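Local coordinates for protein acyl-CoA dehydrogenase (Mycobacterium thermoresistibile, PDB 3NF4) that probably catalyses the FAD-dependent alpha,beta-dehydrogenation of acyl-CoA thioesters, holding flavin-adenine dinucleotide as its bound cofactor, at residues L147-T152 with G162-I167; Y133-P138 with T177-T182; S249-I254 with I369-N374; M210-V215 with M361-I366. All blocks are in the same frame, centred on the assembly; numbering follows the deposited sequence.

Interaction 1 of 4, residues L147-T152 with G162-I167; sequences LRCAAT and GSKSWI. With FAD (flavin-adenine dinucleotide), chain C.
Lys164 reaches across to Cys149 and Leu147 with the far half of its side chain. A bend at chi2 (-68°) turns the chain off its initial course, and the methylenes then run on almost straight past Cys149, whose CB lies 4.1 Å from Lys164 CE. The tip crosses Leu147 at a slant, with Lys164 NZ 3.7 Å from Leu147 CD2. A long flexible lysine suits this buried place because its ammonium is satisfied elsewhere: it forms a salt bridge with Glu137 and donates to the carbonyls of Phe179 and Leu135. Cys149 carries SG anti to its backbone N (chi1 -162°), which lays the sulfur of this short side chain against the backbone of Gly162, 3.8 Å from Gly162 C. A CB at position 162 would press on that sulfur and, at these backbone angles, on the preceding carbonyl, so glycine fits both demands. Farther along the same strand, Trp166 lies beside the flavin, with its CD1 3.6 Å from FAD C1' and the ribityl O3' over one face of the indole. The pairing belongs to the beta hairpin of strands 150-154 and 157-168 in the beta-rich middle domain of acyl-CoA dehydrogenases, where Cys149 and Ala151 also bond to Arg181 of strand 175-181.

Interaction 2 of 4, residues Y133-P138 with T177-T182; sequences YSLSEP and TLFART. With FAD (flavin-adenine dinucleotide), chain C.
Phe179 turns a ring edge toward the face of Tyr133 in an offset edge-to-face pair, centroids 5.6 Å apart and planes at 65°. Its CG stands anti to the carbonyl carbon (chi1 -65°), which sets the ring between Tyr133 and Leu135. Over one face of the same phenylalanine sits a methyl of Leu135, with Leu135 CD1 3.4 Å from Phe179 CD2. Two broad aromatic rings and a branched aliphatic chain thus interlock in a buried apolar patch, and Ala243 of helix 239-245 packs on both Leu135 and Phe179. Behind the side chains is a parallel strand pairing: Ser134 N donates to Thr177 O at 2.8 Å, and Phe179 N returns a longer bond to Ser134 O at 3.2 Å. Ser134 is compact enough to fit under strand 157-168, where Lys164 and Ile167 touch it, while Thr177 ties its hydroxyl to Ser104 O and offers its methyl to the Tyr133 ring. Held in this way, the segment 133-138 meets the flavin. FAD N3 donates to Tyr133 O at 3.2 Å, Ser136 N binds FAD O2 at 3.3 Å, and Ser136 OG donates to FAD N1 at 2.9 Å; Leu135 N adds a weak bond to FAD O2. The donors gathered at N1 and O2 would be expected to stabilise negative charge on the pyrimidine end of the isoalloxazine, consistent with a flavin that accepts hydride during turnover.

Interaction 3 of 4, residues S249-I254 with I369-N374; sequences SGRLGI and IFEGTN. With FAD (flavin-adenine dinucleotide), chain C.
The loop between helices 357-367 and 374-383 lines the flavin site and rests on helix 247-274, with Glu371 as its main point of contact. The glutamate lays CG and CD against the Gly250 carbonyl: its chain, bent at chi2 (54°), brings Glu371 CG to 3.6 Å from Gly250 O. Gly250 suits this spot, since a CB there would collide with Glu371 OE1. One turn on, Ile254 fills the next position with its longer branch, and Ile254 CG1 approaches Glu371 CG at 3.8 Å. The end of that branch meets Phe370 at about a right angle, Ile254 CD1 being 4.0 Å from Phe370 CE2. Arg251 runs alongside the loop with its chain extended from CG to NE, and Glu371 O lies near the guanidinium plane at its edge, too far for a bond. The sequence Phe-Glu-Gly-Thr corresponds to the family motif whose glutamate is the catalytic base in medium-chain acyl-CoA dehydrogenase, and Glu371 is in the matching place, though its role here is inferred. Gly372 has backbone angles that would jam a CB against the preceding carbonyl. Across its ring from CE2, Phe370 turns an edge to the flavin, with Phe370 CD1 3.8 Å from FAD C7. Thr373, the N-cap of helix 374-383, shares a hydrogen bond of 2.8 Å between its OG1 and FAD O2B and also makes a weak capping bond to Ile376 N, while Gln344 of the second subunit packs against its side chain.

Interaction 4 of 4, residues M210-V215 with M361-I366; sequences MGLHAV and MREAKI
Arg362 and Met210 make the one hydrogen bond of this contact: Arg362 NH1 donates to Met210 O at 3.0 Å with an N-H...O angle of 156°. The oxygen lies only 7° out of the guanidinium plane, and the donor in turn lies in the plane of the carbonyl. A second N-H edge serves Glu358, which takes Arg362 NE in a salt bridge within the same helix; two partners on different edges restrain the rotation of the group. The same NH1 comes to 3.8 Å from His213 NE2, a neighbourly approach and not a bond. Apolar packing supplies the rest. Met210 is extended as far as SD, with CG anti to the backbone N (chi1 -179°), and bends at its last torsion, bringing Met210 CE 3.8 Å from Lys365 CB. Leu212 splits its two methyls: Leu212 CD1 lies 3.9 Å from Glu363 CG, and the side chain crosses Ile366 at about a right angle, Leu212 CD2 4.1 Å from Ile366 CG2. Long, partly aliphatic residues serve well here, because their carbons join the packing while their charges leave for other partners: Glu363 pairs with Arg359, and Lys365 NZ bonds to Gln368 as well as to Gln344 and Thr340 of the second subunit. Backbone fit is the third element, Gly211 passing so near the helix that a CB would crowd Arg362 CB. One directional, charge-assisted bond thus joins the middle-domain loop 210-215 to helix 357-367, and undirected apolar contacts make up the remainder.

In the fold
Interactions 1 and 2 form one continuous unit of the middle domain, their centres 5 Å apart. Cys149 O and Arg181 N, 2.7 Å apart, probably share a hydrogen bond that carries the strand 150-154 onto the strand 175-181. Interactions 3 and 4 touch as well, through Phe370 CE1 and Leu212 CD2 at 4.3 Å, with centres 15 Å apart. FAD bridges the two groups: interactions 1, 2 and 3 all touch it, although the centres of 2 and 3 are about 17 Å apart, and Ile366 of interaction 4 also lines the pocket. Interactions 3 and 4 both reach the second subunit, whose Gln344 and Gly348 bind the same cofactor.

Interaction 1 of 4, residues L147-T152 with G162-I167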
# COMPACT_ATOMS: atom_id res chain seq x y z
N LEU A 147 22.47 15.90 22.58
CA LEU A 147 22.06 15.90 23.99
C LEU A 147 22.88 16.89 24.82
O LEU A 147 23.97 17.30 24.41
CB LEU A 147 22.06 14.48 24.58
CG LEU A 147 23.36 13.71 24.85
CD1 LEU A 147 24.16 14.32 26.01
CD2 LEU A 147 23.05 12.26 25.15
N ARG A 148 22.35 17.29 25.97
CA ARG A 148 22.94 18.39 26.72
C ARG A 148 23.02 18.31 28.25
O ARG A 148 23.62 19.19 28.87
CB ARG A 148 22.29 19.70 26.29
CG ARG A 148 23.24 20.60 25.55
CD ARG A 148 22.50 21.55 24.62
NE ARG A 148 22.85 21.29 23.22
CZ ARG A 148 23.70 22.03 22.50
NH1 ARG A 148 24.30 23.11 23.03
NH2 ARG A 148 23.93 21.70 21.23
N CYS A 149 22.43 17.27 28.84
CA CYS A 149 22.55 17.02 30.28
C CYS A 149 24.05 17.04 30.63
O CYS A 149 24.85 16.32 30.02
CB CYS A 149 21.89 15.70 30.68
SG CYS A 149 21.50 15.50 32.48
N ALA A 150 24.42 17.89 31.59
CA ALA A 150 25.83 18.11 31.88
C ALA A 150 26.36 17.28 33.05
O ALA A 150 25.77 17.24 34.12
CB ALA A 150 26.10 19.61 32.10
N ALA A 151 27.46 16.58 32.81
CA ALA A 151 28.23 15.93 33.88
C ALA A 151 29.65 16.51 33.92
O ALA A 151 30.48 16.23 33.05
CB ALA A 151 28.28 14.43 33.69
N THR A 152 29.91 17.35 34.91
CA THR A 152 31.18 18.05 35.01
C THR A 152 32.07 17.52 36.16
O THR A 152 31.58 17.32 37.28
CB THR A 152 31.01 19.61 35.00
OG1 THR A 152 32.13 20.23 35.62
CG2 THR A 152 29.71 20.06 35.71
N GLY A 162 21.06 18.79 34.87
CA GLY A 162 20.16 18.86 33.70
C GLY A 162 18.92 17.99 33.68
O GLY A 162 18.51 17.43 34.70
N SER A 163 18.35 17.88 32.48
CA SER A 163 17.05 17.25 32.23
C SER A 163 17.13 16.08 31.23
O SER A 163 17.89 16.14 30.25
CB SER A 163 16.08 18.29 31.64
OG SER A 163 15.59 19.19 32.61
N LYS A 164 16.32 15.04 31.48
CA LYS A 164 16.12 13.89 30.57
C LYS A 164 14.61 13.61 30.40
O LYS A 164 13.80 14.01 31.25
CB LYS A 164 16.82 12.65 31.12
CG LYS A 164 18.35 12.68 31.05
CD LYS A 164 18.80 12.61 29.59
CE LYS A 164 20.21 12.13 29.45
NZ LYS A 164 20.81 12.40 28.10
N SER A 165 14.22 12.90 29.34
CA SER A 165 12.79 12.64 29.11
C SER A 165 12.44 11.25 28.59
O SER A 165 13.32 10.46 28.21
CB SER A 165 12.17 13.72 28.22
OG SER A 165 12.91 13.88 27.04
N TRP A 166 11.16 10.93 28.60
CA TRP A 166 10.64 9.66 28.09
C TRP A 166 11.30 8.46 28.76
O TRP A 166 11.74 7.57 28.08
CB TRP A 166 10.81 9.54 26.57
CG TRP A 166 10.32 10.74 25.75
CD1 TRP A 166 11.09 11.59 24.99
CD2 TRP A 166 8.96 11.19 25.59
NE1 TRP A 166 10.30 12.55 24.41
CE2 TRP A 166 9.00 12.34 24.76
CE3 TRP A 166 7.73 10.76 26.09
CZ2 TRP A 166 7.85 13.04 24.39
CZ3 TRP A 166 6.57 11.47 25.73
CH2 TRP A 166 6.64 12.60 24.89
N ILE A 167 11.38 8.44 30.09
CA ILE A 167 12.00 7.30 30.78
C ILE A 167 10.94 6.27 31.19
O ILE A 167 10.18 6.49 32.13
CB ILE A 167 12.83 7.77 32.01
CG1 ILE A 167 13.91 8.80 31.57
CG2 ILE A 167 13.42 6.57 32.80
CD1 ILE A 167 14.64 9.47 32.69
PA FAD C . 11.70 13.73 16.59
O1A FAD C . 13.15 13.34 16.57
O2A FAD C . 11.38 15.16 16.94
O5B FAD C . 11.07 13.43 15.14
C5B FAD C . 9.81 13.93 14.69
C4B FAD C . 9.55 13.43 13.26
O4B FAD C . 10.60 13.83 12.35
C3B FAD C . 9.46 11.91 13.21
O3B FAD C . 8.40 11.55 12.32
C2B FAD C . 10.78 11.48 12.60
O2B FAD C . 10.69 10.19 11.95
C1B FAD C . 11.16 12.67 11.70
N9A FAD C . 12.63 12.73 11.58
C8A FAD C . 13.52 13.03 12.57
N7A FAD C . 14.77 12.93 12.09
C5A FAD C . 14.68 12.57 10.79
C6A FAD C . 15.61 12.32 9.79
N6A FAD C . 16.93 12.43 10.06
N1A FAD C . 15.18 11.97 8.54
C2A FAD C . 13.87 11.85 8.26
N3A FAD C . 12.95 12.07 9.22
C4A FAD C . 13.33 12.43 10.48
N1 FAD C . 13.80 7.13 25.12
C2 FAD C . 14.80 6.58 25.88
O2 FAD C . 16.00 6.92 25.70
N3 FAD C . 14.52 5.66 26.84
C4 FAD C . 13.24 5.26 27.06
O4 FAD C . 13.02 4.40 27.96
C4X FAD C . 12.20 5.80 26.29
N5 FAD C . 10.91 5.42 26.51
C5X FAD C . 9.91 5.98 25.77
C6 FAD C . 8.59 5.60 26.00
C7 FAD C . 7.55 6.16 25.26
C7M FAD C . 6.13 5.72 25.53
C8 FAD C . 7.85 7.11 24.28
C8M FAD C . 6.82 7.78 23.41
C9 FAD C . 9.18 7.49 24.05
C9A FAD C . 10.22 6.94 24.78
N10 FAD C . 11.50 7.32 24.54
C10 FAD C . 12.50 6.77 25.30
C1' FAD C . 11.82 8.34 23.50
C2' FAD C . 11.68 7.84 22.03
O2' FAD C . 12.74 6.92 21.72
C3' FAD C . 11.55 9.02 21.02
O3' FAD C . 10.30 9.68 21.27
C4' FAD C . 11.60 8.67 19.51
O4' FAD C . 12.70 7.79 19.20
C5' FAD C . 11.64 9.86 18.52
O5' FAD C . 12.23 11.11 18.96
P FAD C . 11.32 12.45 19.10
O1P FAD C . 10.09 12.12 19.92
O2P FAD C . 12.17 13.61 19.56
O3P FAD C . 10.88 12.72 17.56

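Interaction 2 of 4, residues Y133-P138 with T177-T182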
# COMPACT_ATOMS: atom_id res chain seq x y z
N TYR A 133 16.59 2.86 31.32
CA TYR A 133 17.59 3.29 30.35
C TYR A 133 17.23 4.75 29.98
O TYR A 133 16.08 5.02 29.59
CB TYR A 133 17.50 2.35 29.16
CG TYR A 133 18.59 2.45 28.11
CD1 TYR A 133 19.79 1.77 28.26
CD2 TYR A 133 18.39 3.18 26.93
CE1 TYR A 133 20.80 1.84 27.29
CE2 TYR A 133 19.39 3.26 25.95
CZ TYR A 133 20.59 2.58 26.14
OH TYR A 133 21.59 2.64 25.20
N SER A 134 18.21 5.67 30.09
CA SER A 134 17.97 7.11 29.96
C SER A 134 18.88 7.86 28.99
O SER A 134 20.04 8.18 29.32
CB SER A 134 18.04 7.78 31.33
OG SER A 134 17.67 9.14 31.21
N LEU A 135 18.35 8.19 27.82
CA LEU A 135 19.16 8.78 26.75
C LEU A 135 18.52 10.03 26.15
O LEU A 135 19.18 11.05 26.00
CB LEU A 135 19.49 7.71 25.68
CG LEU A 135 20.31 8.06 24.43
CD1 LEU A 135 21.78 7.92 24.69
CD2 LEU A 135 19.95 7.18 23.24
N SER A 136 17.23 9.93 25.82
CA SER A 136 16.47 11.00 25.20
C SER A 136 16.28 12.28 26.05
O SER A 136 16.11 12.20 27.27
CB SER A 136 15.09 10.48 24.76
OG SER A 136 15.21 9.39 23.87
N GLU A 137 16.28 13.43 25.38
CA GLU A 137 15.95 14.73 25.97
C GLU A 137 14.86 15.38 25.10
O GLU A 137 14.59 14.90 24.00
CB GLU A 137 17.20 15.63 26.08
CG GLU A 137 18.31 15.00 26.94
CD GLU A 137 19.60 15.84 27.08
OE1 GLU A 137 19.57 17.09 26.91
OE2 GLU A 137 20.64 15.23 27.43
N PRO A 138 14.23 16.48 25.58
CA PRO A 138 13.17 17.11 24.75
C PRO A 138 13.66 17.59 23.37
O PRO A 138 12.95 17.44 22.37
CB PRO A 138 12.68 18.29 25.59
CG PRO A 138 13.37 18.14 26.98
CD PRO A 138 14.56 17.27 26.78
N THR A 177 20.52 3.58 33.79
CA THR A 177 21.64 3.78 32.90
C THR A 177 21.51 5.16 32.24
O THR A 177 20.62 5.36 31.42
CB THR A 177 21.73 2.64 31.87
OG1 THR A 177 22.09 1.42 32.54
CG2 THR A 177 22.77 2.91 30.82
N LEU A 178 22.42 6.07 32.59
CA LEU A 178 22.41 7.48 32.16
C LEU A 178 23.46 7.83 31.10
O LEU A 178 24.58 7.30 31.13
CB LEU A 178 22.63 8.37 33.39
CG LEU A 178 22.74 9.89 33.24
CD1 LEU A 178 21.43 10.54 32.69
CD2 LEU A 178 23.20 10.54 34.56
N PHE A 179 23.11 8.76 30.20
CA PHE A 179 24.08 9.33 29.25
C PHE A 179 24.17 10.85 29.40
O PHE A 179 23.18 11.53 29.19
CB PHE A 179 23.73 8.94 27.80
CG PHE A 179 23.85 7.46 27.53
CD1 PHE A 179 25.05 6.91 27.10
CD2 PHE A 179 22.76 6.61 27.72
CE1 PHE A 179 25.17 5.52 26.86
CE2 PHE A 179 22.87 5.24 27.48
CZ PHE A 179 24.08 4.70 27.05
N ALA A 180 25.34 11.36 29.80
CA ALA A 180 25.52 12.83 29.99
C ALA A 180 26.79 13.39 29.37
O ALA A 180 27.74 12.65 29.10
CB ALA A 180 25.43 13.21 31.46
N ARG A 181 26.79 14.71 29.14
CA ARG A 181 27.88 15.40 28.43
C ARG A 181 29.06 15.82 29.32
O ARG A 181 28.89 16.50 30.33
CB ARG A 181 27.32 16.60 27.66
CG ARG A 181 28.35 17.28 26.75
CD ARG A 181 27.72 18.19 25.67
NE ARG A 181 27.02 17.46 24.60
CZ ARG A 181 27.61 16.76 23.63
NH1 ARG A 181 28.94 16.65 23.57
NH2 ARG A 181 26.86 16.16 22.71
N THR A 182 30.26 15.40 28.92
CA THR A 182 31.51 15.72 29.63
C THR A 182 32.40 16.69 28.84
O THR A 182 33.24 17.38 29.43
CB THR A 182 32.32 14.44 29.96
OG1 THR A 182 32.43 13.62 28.79
CG2 THR A 182 31.65 13.65 31.07
PA FAD C . 11.70 13.73 16.59
O1A FAD C . 13.15 13.34 16.57
O2A FAD C . 11.38 15.16 16.94
O5B FAD C . 11.07 13.43 15.14
C5B FAD C . 9.81 13.93 14.69
C4B FAD C . 9.55 13.43 13.26
O4B FAD C . 10.60 13.83 12.35
C3B FAD C . 9.46 11.91 13.21
O3B FAD C . 8.40 11.55 12.32
C2B FAD C . 10.78 11.48 12.60
O2B FAD C . 10.69 10.19 11.95
C1B FAD C . 11.16 12.67 11.70
N9A FAD C . 12.63 12.73 11.58
C8A FAD C . 13.52 13.03 12.57
N7A FAD C . 14.77 12.93 12.09
C5A FAD C . 14.68 12.57 10.79
C6A FAD C . 15.61 12.32 9.79
N6A FAD C . 16.93 12.43 10.06
N1A FAD C . 15.18 11.97 8.54
C2A FAD C . 13.87 11.85 8.26
N3A FAD C . 12.95 12.07 9.22
C4A FAD C . 13.33 12.43 10.48
N1 FAD C . 13.80 7.13 25.12
C2 FAD C . 14.80 6.58 25.88
O2 FAD C . 16.00 6.92 25.70
N3 FAD C . 14.52 5.66 26.84
C4 FAD C . 13.24 5.26 27.06
O4 FAD C . 13.02 4.40 27.96
C4X FAD C . 12.20 5.80 26.29
N5 FAD C . 10.91 5.42 26.51
C5X FAD C . 9.91 5.98 25.77
C6 FAD C . 8.59 5.60 26.00
C7 FAD C . 7.55 6.16 25.26
C7M FAD C . 6.13 5.72 25.53
C8 FAD C . 7.85 7.11 24.28
C8M FAD C . 6.82 7.78 23.41
C9 FAD C . 9.18 7.49 24.05
C9A FAD C . 10.22 6.94 24.78
N10 FAD C . 11.50 7.32 24.54
C10 FAD C . 12.50 6.77 25.30
C1' FAD C . 11.82 8.34 23.50
C2' FAD C . 11.68 7.84 22.03
O2' FAD C . 12.74 6.92 21.72
C3' FAD C . 11.55 9.02 21.02
O3' FAD C . 10.30 9.68 21.27
C4' FAD C . 11.60 8.67 19.51
O4' FAD C . 12.70 7.79 19.20
C5' FAD C . 11.64 9.86 18.52
O5' FAD C . 12.23 11.11 18.96
P FAD C . 11.32 12.45 19.10
O1P FAD C . 10.09 12.12 19.92
O2P FAD C . 12.17 13.61 19.56
O3P FAD C . 10.88 12.72 17.56

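Interaction 3 of 4, residues S249-I254 with I369-N374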
# COMPACT_ATOMS: atom_id res chain seq x y z
N SER A 249 20.27 -4.87 19.52
CA SER A 249 19.54 -5.67 20.52
C SER A 249 18.17 -5.11 20.86
O SER A 249 17.21 -5.85 20.98
CB SER A 249 20.34 -5.82 21.82
OG SER A 249 21.50 -6.59 21.58
N GLY A 250 18.09 -3.79 21.04
CA GLY A 250 16.82 -3.16 21.35
C GLY A 250 15.81 -3.24 20.21
O GLY A 250 14.60 -3.45 20.44
N ARG A 251 16.29 -3.09 18.99
CA ARG A 251 15.42 -3.14 17.83
C ARG A 251 14.76 -4.55 17.69
O ARG A 251 13.59 -4.62 17.36
CB ARG A 251 16.14 -2.65 16.56
CG ARG A 251 16.56 -1.17 16.61
CD ARG A 251 17.61 -0.77 15.52
NE ARG A 251 17.71 0.69 15.40
CZ ARG A 251 18.70 1.37 14.80
NH1 ARG A 251 19.72 0.75 14.24
NH2 ARG A 251 18.67 2.71 14.77
N LEU A 252 15.48 -5.64 18.00
CA LEU A 252 14.90 -7.02 18.04
C LEU A 252 13.89 -7.28 19.16
O LEU A 252 12.85 -7.90 18.92
CB LEU A 252 15.97 -8.11 18.12
CG LEU A 252 16.94 -8.30 16.98
CD1 LEU A 252 17.89 -9.42 17.32
CD2 LEU A 252 16.19 -8.59 15.65
N GLY A 253 14.23 -6.86 20.38
CA GLY A 253 13.24 -6.81 21.47
C GLY A 253 11.87 -6.31 21.01
O GLY A 253 10.88 -7.03 21.09
N ILE A 254 11.82 -5.09 20.48
CA ILE A 254 10.57 -4.46 20.05
C ILE A 254 9.89 -5.15 18.85
O ILE A 254 8.64 -5.19 18.78
CB ILE A 254 10.78 -2.94 19.76
CG1 ILE A 254 11.14 -2.21 21.06
CG2 ILE A 254 9.56 -2.31 19.08
CD1 ILE A 254 10.20 -2.43 22.26
N ILE A 369 7.09 4.33 16.53
CA ILE A 369 7.76 5.56 16.93
C ILE A 369 9.00 5.36 17.82
O ILE A 369 10.06 5.89 17.52
CB ILE A 369 6.77 6.59 17.58
CG1 ILE A 369 5.90 7.23 16.50
CG2 ILE A 369 7.52 7.66 18.37
CD1 ILE A 369 4.53 7.70 16.96
N PHE A 370 8.90 4.60 18.91
CA PHE A 370 10.10 4.44 19.74
C PHE A 370 11.12 3.38 19.27
O PHE A 370 10.85 2.63 18.34
CB PHE A 370 9.79 4.36 21.25
CG PHE A 370 8.94 3.18 21.68
CD1 PHE A 370 8.18 3.28 22.84
CD2 PHE A 370 8.92 1.99 20.97
CE1 PHE A 370 7.37 2.22 23.29
CE2 PHE A 370 8.13 0.91 21.41
CZ PHE A 370 7.36 1.03 22.57
N GLU A 371 12.31 3.40 19.88
CA GLU A 371 13.43 2.53 19.50
C GLU A 371 13.88 2.87 18.06
O GLU A 371 14.30 2.00 17.29
CB GLU A 371 12.96 1.07 19.63
CG GLU A 371 13.98 0.03 20.07
CD GLU A 371 14.71 0.35 21.38
OE1 GLU A 371 15.95 0.60 21.27
OE2 GLU A 371 14.10 0.28 22.51
N GLY A 372 13.77 4.14 17.69
CA GLY A 372 14.12 4.62 16.36
C GLY A 372 12.87 4.53 15.50
O GLY A 372 12.39 3.42 15.24
N THR A 373 12.35 5.69 15.08
CA THR A 373 11.12 5.79 14.28
C THR A 373 11.32 4.99 13.01
O THR A 373 12.47 4.75 12.58
CB THR A 373 10.73 7.28 13.89
OG1 THR A 373 11.66 7.81 12.94
CG2 THR A 373 10.70 8.20 15.11
N ASN A 374 10.23 4.58 12.40
CA ASN A 374 10.32 3.91 11.10
C ASN A 374 10.93 4.73 9.92
O ASN A 374 11.39 4.14 8.93
CB ASN A 374 9.01 3.23 10.78
CG ASN A 374 8.74 2.06 11.73
OD1 ASN A 374 9.58 1.73 12.58
ND2 ASN A 374 7.59 1.42 11.57
PA FAD C . 11.70 13.73 16.59
O1A FAD C . 13.15 13.34 16.57
O2A FAD C . 11.38 15.16 16.94
O5B FAD C . 11.07 13.43 15.14
C5B FAD C . 9.81 13.93 14.69
C4B FAD C . 9.55 13.43 13.26
O4B FAD C . 10.60 13.83 12.35
C3B FAD C . 9.46 11.91 13.21
O3B FAD C . 8.40 11.55 12.32
C2B FAD C . 10.78 11.48 12.60
O2B FAD C . 10.69 10.19 11.95
C1B FAD C . 11.16 12.67 11.70
N9A FAD C . 12.63 12.73 11.58
C8A FAD C . 13.52 13.03 12.57
N7A FAD C . 14.77 12.93 12.09
C5A FAD C . 14.68 12.57 10.79
C6A FAD C . 15.61 12.32 9.79
N6A FAD C . 16.93 12.43 10.06
N1A FAD C . 15.18 11.97 8.54
C2A FAD C . 13.87 11.85 8.26
N3A FAD C . 12.95 12.07 9.22
C4A FAD C . 13.33 12.43 10.48
N1 FAD C . 13.80 7.13 25.12
C2 FAD C . 14.80 6.58 25.88
O2 FAD C . 16.00 6.92 25.70
N3 FAD C . 14.52 5.66 26.84
C4 FAD C . 13.24 5.26 27.06
O4 FAD C . 13.02 4.40 27.96
C4X FAD C . 12.20 5.80 26.29
N5 FAD C . 10.91 5.42 26.51
C5X FAD C . 9.91 5.98 25.77
C6 FAD C . 8.59 5.60 26.00
C7 FAD C . 7.55 6.16 25.26
C7M FAD C . 6.13 5.72 25.53
C8 FAD C . 7.85 7.11 24.28
C8M FAD C . 6.82 7.78 23.41
C9 FAD C . 9.18 7.49 24.05
C9A FAD C . 10.22 6.94 24.78
N10 FAD C . 11.50 7.32 24.54
C10 FAD C . 12.50 6.77 25.30
C1' FAD C . 11.82 8.34 23.50
C2' FAD C . 11.68 7.84 22.03
O2' FAD C . 12.74 6.92 21.72
C3' FAD C . 11.55 9.02 21.02
O3' FAD C . 10.30 9.68 21.27
C4' FAD C . 11.60 8.67 19.51
O4' FAD C . 12.70 7.79 19.20
C5' FAD C . 11.64 9.86 18.52
O5' FAD C . 12.23 11.11 18.96
P FAD C . 11.32 12.45 19.10
O1P FAD C . 10.09 12.12 19.92
O2P FAD C . 12.17 13.61 19.56
O3P FAD C . 10.88 12.72 17.56

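Interaction 4 of 4, residues M210-V215 with M361-I366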
# COMPACT_ATOMS: atom_id res chain seq x y z
N MET A 210 -1.91 8.08 24.66
CA MET A 210 -3.02 7.43 23.96
C MET A 210 -3.27 5.98 24.44
O MET A 210 -4.41 5.51 24.38
CB MET A 210 -2.77 7.45 22.44
CG MET A 210 -3.85 6.84 21.57
SD MET A 210 -3.54 6.90 19.76
CE MET A 210 -1.77 6.86 19.70
N GLY A 211 -2.22 5.29 24.90
CA GLY A 211 -2.31 3.88 25.38
C GLY A 211 -1.02 3.44 26.09
O GLY A 211 -0.09 4.25 26.28
N LEU A 212 -0.97 2.17 26.50
CA LEU A 212 0.22 1.59 27.17
C LEU A 212 0.44 2.24 28.54
O LEU A 212 1.52 2.74 28.85
CB LEU A 212 1.46 1.78 26.28
CG LEU A 212 2.57 0.73 26.13
CD1 LEU A 212 2.15 -0.47 25.23
CD2 LEU A 212 3.87 1.42 25.58
N HIS A 213 -0.61 2.26 29.35
CA HIS A 213 -0.70 3.15 30.51
C HIS A 213 -0.02 2.65 31.79
O HIS A 213 0.42 3.47 32.60
CB HIS A 213 -2.16 3.44 30.87
CG HIS A 213 -2.97 4.04 29.76
ND1 HIS A 213 -2.73 5.31 29.26
CD2 HIS A 213 -4.05 3.57 29.11
CE1 HIS A 213 -3.62 5.58 28.32
NE2 HIS A 213 -4.43 4.55 28.21
N ALA A 214 0.04 1.32 31.98
CA ALA A 214 0.34 0.73 33.29
C ALA A 214 1.72 1.05 33.89
O ALA A 214 1.81 1.45 35.05
CB ALA A 214 0.13 -0.76 33.24
N VAL A 215 2.78 0.82 33.13
CA VAL A 215 4.14 1.16 33.52
C VAL A 215 4.33 2.64 33.11
O VAL A 215 4.13 2.97 31.94
CB VAL A 215 5.16 0.28 32.75
CG1 VAL A 215 6.58 0.66 33.09
CG2 VAL A 215 4.94 -1.20 33.01
N MET A 361 -5.18 -1.58 18.99
CA MET A 361 -4.97 -0.51 18.03
C MET A 361 -4.28 0.75 18.57
O MET A 361 -3.44 1.33 17.90
CB MET A 361 -6.28 -0.13 17.33
CG MET A 361 -6.08 0.77 16.16
SD MET A 361 -7.60 1.11 15.23
CE MET A 361 -7.09 2.56 14.30
N ARG A 362 -4.64 1.17 19.77
CA ARG A 362 -4.00 2.31 20.44
C ARG A 362 -2.55 1.97 20.89
O ARG A 362 -1.65 2.81 20.80
CB ARG A 362 -4.85 2.82 21.64
CG ARG A 362 -6.24 3.39 21.25
CD ARG A 362 -6.98 3.98 22.47
NE ARG A 362 -7.62 2.98 23.33
CZ ARG A 362 -7.23 2.64 24.56
NH1 ARG A 362 -6.16 3.19 25.12
NH2 ARG A 362 -7.90 1.71 25.25
N GLU A 363 -2.31 0.74 21.31
CA GLU A 363 -0.97 0.31 21.70
C GLU A 363 0.01 0.19 20.52
O GLU A 363 1.21 0.42 20.69
CB GLU A 363 -1.02 -1.03 22.46
CG GLU A 363 -1.49 -0.86 23.89
CD GLU A 363 -1.96 -2.14 24.62
OE1 GLU A 363 -1.80 -3.29 24.13
OE2 GLU A 363 -2.51 -1.98 25.74
N ALA A 364 -0.49 -0.13 19.33
CA ALA A 364 0.42 -0.40 18.21
C ALA A 364 1.09 0.86 17.64
O ALA A 364 2.23 0.79 17.15
CB ALA A 364 -0.30 -1.22 17.08
N LYS A 365 0.38 2.00 17.70
CA LYS A 365 0.87 3.26 17.12
C LYS A 365 2.25 3.70 17.65
O LYS A 365 3.09 4.09 16.86
CB LYS A 365 -0.16 4.40 17.28
CG LYS A 365 0.25 5.72 16.65
CD LYS A 365 0.42 5.62 15.10
CE LYS A 365 1.84 6.03 14.68
NZ LYS A 365 2.07 5.98 13.20
N ILE A 366 2.48 3.61 18.96
CA ILE A 366 3.76 4.09 19.56
C ILE A 366 4.96 3.18 19.16
O ILE A 366 6.11 3.62 19.11
CB ILE A 366 3.66 4.21 21.13
CG1 ILE A 366 4.91 4.88 21.77
CG2 ILE A 366 3.47 2.84 21.76
CD1 ILE A 366 5.35 6.25 21.17